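Local coordinates for Lmo0651 protein (Listeria monocytogenes serovar 1/2a, PDB 6EP3) that probably binds DNA at specific regulatory sites as a GntR-family transcription factor and controls expression of the Listeria Agr system, at residues B[137-140]-B[141-145]; B[109-112]-B[113-116]. One frame throughout, in Å; residues are numbered along the deposited sequence.

Interaction 1. Residues B[137-140]-B[141-145]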
ATOM      1  N   ILE B 137      -5.727   3.757  15.415  1.00 54.26           N
ATOM      2  CA  ILE B 137      -4.498   3.188  14.859  1.00 51.66           C
ATOM      3  C   ILE B 137      -3.907   4.111  13.793  1.00 44.26           C
ATOM      4  O   ILE B 137      -2.686   4.307  13.721  1.00 51.97           O
ATOM      5  CB  ILE B 137      -4.766   1.775  14.313  1.00 52.14           C
ATOM      6  CG1 ILE B 137      -5.126   0.831  15.464  1.00 52.39           C
ATOM      7  CG2 ILE B 137      -3.561   1.259  13.545  1.00 44.59           C
ATOM      8  CD1 ILE B 137      -5.562  -0.552  15.016  1.00 59.25           C
ATOM      9  N   LEU B 138      -4.767   4.718  12.972  1.00 46.28           N
ATOM     10  CA  LEU B 138      -4.294   5.607  11.914  1.00 53.43           C
ATOM     11  C   LEU B 138      -3.637   6.851  12.488  1.00 54.43           C
ATOM     12  O   LEU B 138      -2.677   7.370  11.918  1.00 47.97           O
ATOM     13  CB  LEU B 138      -5.452   6.014  11.002  1.00 46.10           C
ATOM     14  CG  LEU B 138      -6.001   4.986  10.012  1.00 49.35           C
ATOM     15  CD1 LEU B 138      -7.201   5.560   9.272  1.00 47.55           C
ATOM     16  CD2 LEU B 138      -4.929   4.540   9.040  1.00 42.82           C
ATOM     17  N   CYS B 139      -4.157   7.355  13.605  1.00 47.31           N
ATOM     18  CA  CYS B 139      -3.541   8.497  14.272  1.00 44.62           C
ATOM     19  C   CYS B 139      -2.154   8.132  14.793  1.00 41.71           C
ATOM     20  O   CYS B 139      -1.178   8.889  14.631  1.00 47.94           O
ATOM     21  CB  CYS B 139      -4.458   8.972  15.403  1.00 42.19           C
ATOM     22  SG  CYS B 139      -3.976  10.514  16.137  1.00 56.90           S
ATOM     23  N   LEU B 140      -2.052   6.962  15.429  1.00 44.20           N
ATOM     24  CA  LEU B 140      -0.741   6.459  15.831  1.00 51.94           C
ATOM     25  C   LEU B 140       0.224   6.430  14.650  1.00 60.54           C
ATOM     26  O   LEU B 140       1.376   6.865  14.761  1.00 59.26           O
ATOM     27  CB  LEU B 140      -0.875   5.055  16.420  1.00 54.03           C
ATOM     28  CG  LEU B 140      -1.414   4.961  17.842  1.00 55.17           C
ATOM     29  CD1 LEU B 140      -1.411   3.511  18.289  1.00 47.81           C
ATOM     30  CD2 LEU B 140      -0.577   5.815  18.773  1.00 58.57           C
ATOM     31  N   ILE B 141      -0.246   5.945  13.501  1.00 61.09           N
ATOM     32  CA  ILE B 141       0.631   5.826  12.335  1.00 53.66           C
ATOM     33  C   ILE B 141       0.967   7.198  11.766  1.00 60.42           C
ATOM     34  O   ILE B 141       2.097   7.444  11.325  1.00 59.74           O
ATOM     35  CB  ILE B 141      -0.011   4.914  11.277  1.00 47.76           C
ATOM     36  CG1 ILE B 141      -0.164   3.507  11.844  1.00 48.86           C
ATOM     37  CG2 ILE B 141       0.827   4.896  10.003  1.00 40.89           C
ATOM     38  CD1 ILE B 141      -0.679   2.511  10.861  1.00 51.71           C
ATOM     39  N   SER B 142      -0.002   8.113  11.770  1.00 55.56           N
ATOM     40  CA  SER B 142       0.231   9.465  11.290  1.00 53.35           C
ATOM     41  C   SER B 142       1.266  10.181  12.132  1.00 51.25           C
ATOM     42  O   SER B 142       1.866  11.155  11.668  1.00 56.58           O
ATOM     43  CB  SER B 142      -1.071  10.264  11.305  1.00 46.96           C
ATOM     44  OG  SER B 142      -1.285  10.843  12.584  1.00 45.38           O
ATOM     45  N   PHE B 143       1.486   9.716  13.363  1.00 53.49           N
ATOM     46  CA  PHE B 143       2.578  10.287  14.145  1.00 55.61           C
ATOM     47  C   PHE B 143       3.922  10.205  13.420  1.00 67.85           C
ATOM     48  O   PHE B 143       4.842  10.956  13.762  1.00 71.57           O
ATOM     49  CB  PHE B 143       2.673   9.604  15.511  1.00 55.26           C
ATOM     50  CG  PHE B 143       1.560   9.982  16.455  1.00 52.24           C
ATOM     51  CD1 PHE B 143       0.707  11.033  16.157  1.00 52.67           C
ATOM     52  CD2 PHE B 143       1.375   9.290  17.641  1.00 60.12           C
ATOM     53  CE1 PHE B 143      -0.315  11.387  17.025  1.00 62.72           C
ATOM     54  CE2 PHE B 143       0.361   9.635  18.509  1.00 62.46           C
ATOM     55  CZ  PHE B 143      -0.488  10.688  18.200  1.00 69.63           C
ATOM     56  N   ALA B 144       4.063   9.325  12.425  1.00 61.11           N
ATOM     57  CA  ALA B 144       5.288   9.281  11.636  1.00 63.80           C
ATOM     58  C   ALA B 144       5.364  10.381  10.587  1.00 57.91           C
ATOM     59  O   ALA B 144       6.436  10.577  10.005  1.00 54.82           O
ATOM     60  CB  ALA B 144       5.437   7.923  10.941  1.00 61.87           C
ATOM     61  N   GLU B 145       4.265  11.095  10.332  1.00 58.11           N
ATOM     62  CA  GLU B 145       4.203  12.090   9.261  1.00 65.56           C
ATOM     63  C   GLU B 145       4.556  11.463   7.913  1.00 63.75           C
ATOM     64  O   GLU B 145       5.447  11.919   7.196  1.00 62.80           O
ATOM     65  CB  GLU B 145       5.072  13.313   9.566  1.00 71.57           C
ATOM     66  CG  GLU B 145       4.508  14.165  10.699  1.00 89.34           C
ATOM     67  CD  GLU B 145       5.555  14.642  11.677  1.00 97.74           C
ATOM     68  OE1 GLU B 145       5.857  13.890  12.624  1.00102.35           O
ATOM     69  OE2 GLU B 145       6.068  15.769  11.502  1.00101.18           O
TER

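Interaction 2. Residues B[109-112]-B[113-116]. With SO4 (sulfate ion), chain O.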
ATOM      1  N   LYS B 109      -5.664  14.846  19.368  1.00 51.46           N
ATOM      2  CA  LYS B 109      -6.429  14.093  18.383  1.00 45.73           C
ATOM      3  C   LYS B 109      -6.504  12.623  18.765  1.00 48.92           C
ATOM      4  O   LYS B 109      -7.555  11.989  18.624  1.00 65.91           O
ATOM      5  CB  LYS B 109      -5.810  14.266  16.997  1.00 54.21           C
ATOM      6  CG  LYS B 109      -6.731  13.870  15.855  1.00 71.73           C
ATOM      7  CD  LYS B 109      -6.105  14.176  14.502  1.00 78.98           C
ATOM      8  CE  LYS B 109      -4.861  13.333  14.264  1.00 87.10           C
ATOM      9  NZ  LYS B 109      -4.357  13.423  12.863  1.00 82.68           N
ATOM     10  N   LEU B 110      -5.400  12.065  19.262  1.00 50.47           N
ATOM     11  CA  LEU B 110      -5.401  10.667  19.674  1.00 49.04           C
ATOM     12  C   LEU B 110      -6.359  10.443  20.836  1.00 52.06           C
ATOM     13  O   LEU B 110      -7.089   9.444  20.870  1.00 54.60           O
ATOM     14  CB  LEU B 110      -3.984  10.237  20.054  1.00 49.38           C
ATOM     15  CG  LEU B 110      -3.722   8.750  20.280  1.00 46.48           C
ATOM     16  CD1 LEU B 110      -3.708   8.005  18.954  1.00 43.05           C
ATOM     17  CD2 LEU B 110      -2.406   8.569  21.008  1.00 43.08           C
ATOM     18  N   TYR B 111      -6.361  11.361  21.803  1.00 59.55           N
ATOM     19  CA  TYR B 111      -7.302  11.265  22.912  1.00 56.38           C
ATOM     20  C   TYR B 111      -8.738  11.317  22.410  1.00 54.19           C
ATOM     21  O   TYR B 111      -9.591  10.543  22.863  1.00 54.24           O
ATOM     22  CB  TYR B 111      -7.029  12.383  23.916  1.00 53.11           C
ATOM     23  CG  TYR B 111      -7.825  12.291  25.193  1.00 54.90           C
ATOM     24  CD1 TYR B 111      -7.463  11.400  26.193  1.00 56.70           C
ATOM     25  CD2 TYR B 111      -8.920  13.114  25.410  1.00 55.73           C
ATOM     26  CE1 TYR B 111      -8.180  11.318  27.369  1.00 62.02           C
ATOM     27  CE2 TYR B 111      -9.645  13.043  26.588  1.00 64.71           C
ATOM     28  CZ  TYR B 111      -9.270  12.142  27.562  1.00 65.46           C
ATOM     29  OH  TYR B 111      -9.986  12.060  28.731  1.00 70.04           O
ATOM     30  N   ALA B 112      -9.017  12.204  21.453  1.00 41.01           N
ATOM     31  CA  ALA B 112     -10.363  12.274  20.889  1.00 50.33           C
ATOM     32  C   ALA B 112     -10.747  10.966  20.206  1.00 53.67           C
ATOM     33  O   ALA B 112     -11.890  10.510  20.326  1.00 55.62           O
ATOM     34  CB  ALA B 112     -10.464  13.443  19.911  1.00 53.32           C
ATOM     35  N   ARG B 113      -9.804  10.343  19.488  1.00 52.64           N
ATOM     36  CA  ARG B 113     -10.102   9.081  18.806  1.00 48.40           C
ATOM     37  C   ARG B 113     -10.355   7.953  19.803  1.00 46.98           C
ATOM     38  O   ARG B 113     -11.287   7.152  19.628  1.00 51.80           O
ATOM     39  CB  ARG B 113      -8.956   8.699  17.866  1.00 53.35           C
ATOM     40  CG  ARG B 113      -8.552   9.760  16.847  1.00 54.43           C
ATOM     41  CD  ARG B 113      -9.221   9.532  15.502  1.00 61.71           C
ATOM     42  NE  ARG B 113      -9.045  10.661  14.592  1.00 62.48           N
ATOM     43  CZ  ARG B 113      -8.246  10.649  13.527  1.00 79.78           C
ATOM     44  NH1 ARG B 113      -7.543   9.560  13.222  1.00 74.05           N
ATOM     45  NH2 ARG B 113      -8.154  11.724  12.757  1.00 86.26           N
ATOM     46  N   MET B 114      -9.532   7.871  20.851  1.00 46.48           N
ATOM     47  CA  MET B 114      -9.764   6.886  21.902  1.00 54.77           C
ATOM     48  C   MET B 114     -11.124   7.099  22.560  1.00 58.37           C
ATOM     49  O   MET B 114     -11.845   6.137  22.858  1.00 55.41           O
ATOM     50  CB  MET B 114      -8.639   6.960  22.939  1.00 49.68           C
ATOM     51  CG  MET B 114      -8.768   5.966  24.087  1.00 54.45           C
ATOM     52  SD  MET B 114      -9.742   6.625  25.467  1.00 61.91           S
ATOM     53  CE  MET B 114      -8.953   8.209  25.720  1.00 53.83           C
ATOM     54  N   GLN B 115     -11.501   8.361  22.780  1.00 56.78           N
ATOM     55  CA  GLN B 115     -12.789   8.634  23.405  1.00 61.56           C
ATOM     56  C   GLN B 115     -13.947   8.310  22.474  1.00 59.05           C
ATOM     57  O   GLN B 115     -15.017   7.911  22.942  1.00 56.80           O
ATOM     58  CB  GLN B 115     -12.856  10.088  23.863  1.00 55.04           C
ATOM     59  CG  GLN B 115     -12.001  10.359  25.080  1.00 57.43           C
ATOM     60  CD  GLN B 115     -12.535  11.488  25.932  1.00 59.87           C
ATOM     61  OE1 GLN B 115     -12.398  11.467  27.153  1.00 59.92           O
ATOM     62  NE2 GLN B 115     -13.136  12.487  25.294  1.00 59.16           N
ATOM     63  N   GLU B 116     -13.757   8.464  21.161  1.00 50.98           N
ATOM     64  CA  GLU B 116     -14.796   8.036  20.229  1.00 52.49           C
ATOM     65  C   GLU B 116     -14.958   6.525  20.262  1.00 58.92           C
ATOM     66  O   GLU B 116     -16.079   6.008  20.153  1.00 60.69           O
ATOM     67  CB  GLU B 116     -14.480   8.521  18.814  1.00 48.61           C
ATOM     68  CG  GLU B 116     -14.864   9.971  18.568  1.00 59.84           C
ATOM     69  CD  GLU B 116     -16.358  10.210  18.679  1.00 65.55           C
ATOM     70  OE1 GLU B 116     -16.871  10.326  19.813  1.00 70.15           O
ATOM     71  OE2 GLU B 116     -17.022  10.300  17.628  1.00 71.34           O
TER
HETATM   72  S   SO4 O 304     -10.081  15.046  13.870  1.00130.98           S
HETATM   73  O1  SO4 O 304      -8.855  15.828  13.742  1.00133.59           O
HETATM   74  O2  SO4 O 304     -10.609  14.752  12.540  1.00125.13           O
HETATM   75  O3  SO4 O 304     -11.059  15.814  14.635  1.00126.30           O
HETATM   76  O4  SO4 O 304      -9.795  13.792  14.564  1.00129.37           O

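Interaction 1. Residues B[137-140]-B[141-145]
I141 and S142 close two regular helical turns back onto I137 and L138, with I141 N to I137 O at 2.9 Å and S142 N to L138 O at 2.8 Å. The pattern then slackens. F143 N makes two weak bonds, to C139 O and to L140 O, and S142 to E145 form a type I beta turn. E145 takes positive phi and leaves the helical path. C139 O also takes a stronger side-chain bond. The hydroxyl S142 OG donates to C139 O at 2.8 Å, reaching it well off the line of the carbonyl (C=O...OG angle 119°). A first torsion of 86° sets OG between the backbone N and the carbonyl carbon of S142, turned back toward that oxygen. The F143 ring lies with one face over the same oxygen, which sits nearer the rim than the centre. C139 SG meets the ring obliquely, 4.7 Å from its centroid, in a sulfur-aromatic contact. From the same side of the ring plane, L140 CD2 touches F143 CE2 at 3.9 Å. On another side of the helix, I137 CG2 packs on I141 CD1, and both isoleucines also reach V91 of helix 77-101. F143 further touches M105, and A144 O accepts a hydrogen bond from K97 NZ. This is a helix C-terminus running into a beta turn, within the helical FCD domain.

Interaction 2. Residues B[109-112]-B[113-116]
K109 and R113 lie side by side on helix 107-123, one turn apart and pointing the same way, in the all-helical FCD domain. The aliphatic part of K109 runs beside the guanidinium, with CD 3.6 Å from R113 NH2 and CE over one face. A sulfate, probably from the crystallisation liquor, sits at the edge of that group. R113 NE and NH2 both donate to its O4, each at 3.2 Å, in a forked grip. The bend at chi2 of R113 turns the chain alongside K109. R113 NH1 bonds instead to R135 O of helix 126-142, so the guanidinium is tied on two sides and its rotation is probably restricted. K109 CD also comes to 3.3 Å from sulfate O1.

A second cluster involves Y111. With chi1 at -173°, the Y111 ring swings out over the next turn, and Q115 and M114 come up from the same side of it. Q115 CG lies over one face in a CH-pi contact, 4.1 Å from the ring centroid, and the amide plane is turned 35° from the ring. M114 CE comes up obliquely, 3.6 Å from Y111 CD1. The Y111 ring also meets Y187, and M114 reaches S183 and N184, all on helix 173-192. E116 rests its CG near A112 O, and its OE1 forms a salt bridge with R119 NE. Regular i to i+4 backbone bonds join the two segments, the straightest from M114 N to L110 O at 2.9 Å, with an N-H...O angle of 170°.

Interaction 2 comes first along the chain, on helix 107-123, and interaction 1 follows at the end of the next helix, 126-142. Their centres are about 13 Å apart, on the same side of the chain's centre, and both lie in the FCD domain. The two helices pack directly. C139 SG meets K109 CE at 3.5 Å, and C139 CB also touches L110 and R113. L140 CD2 packs on L110 CD1 at 3.8 Å. C139 and L140 thus join the end of one helix to the early turns of the other. Interaction 1 is buried, while interaction 2 is only partly so; both lie in the helical domain, away from the N-terminal GntR region that probably binds DNA.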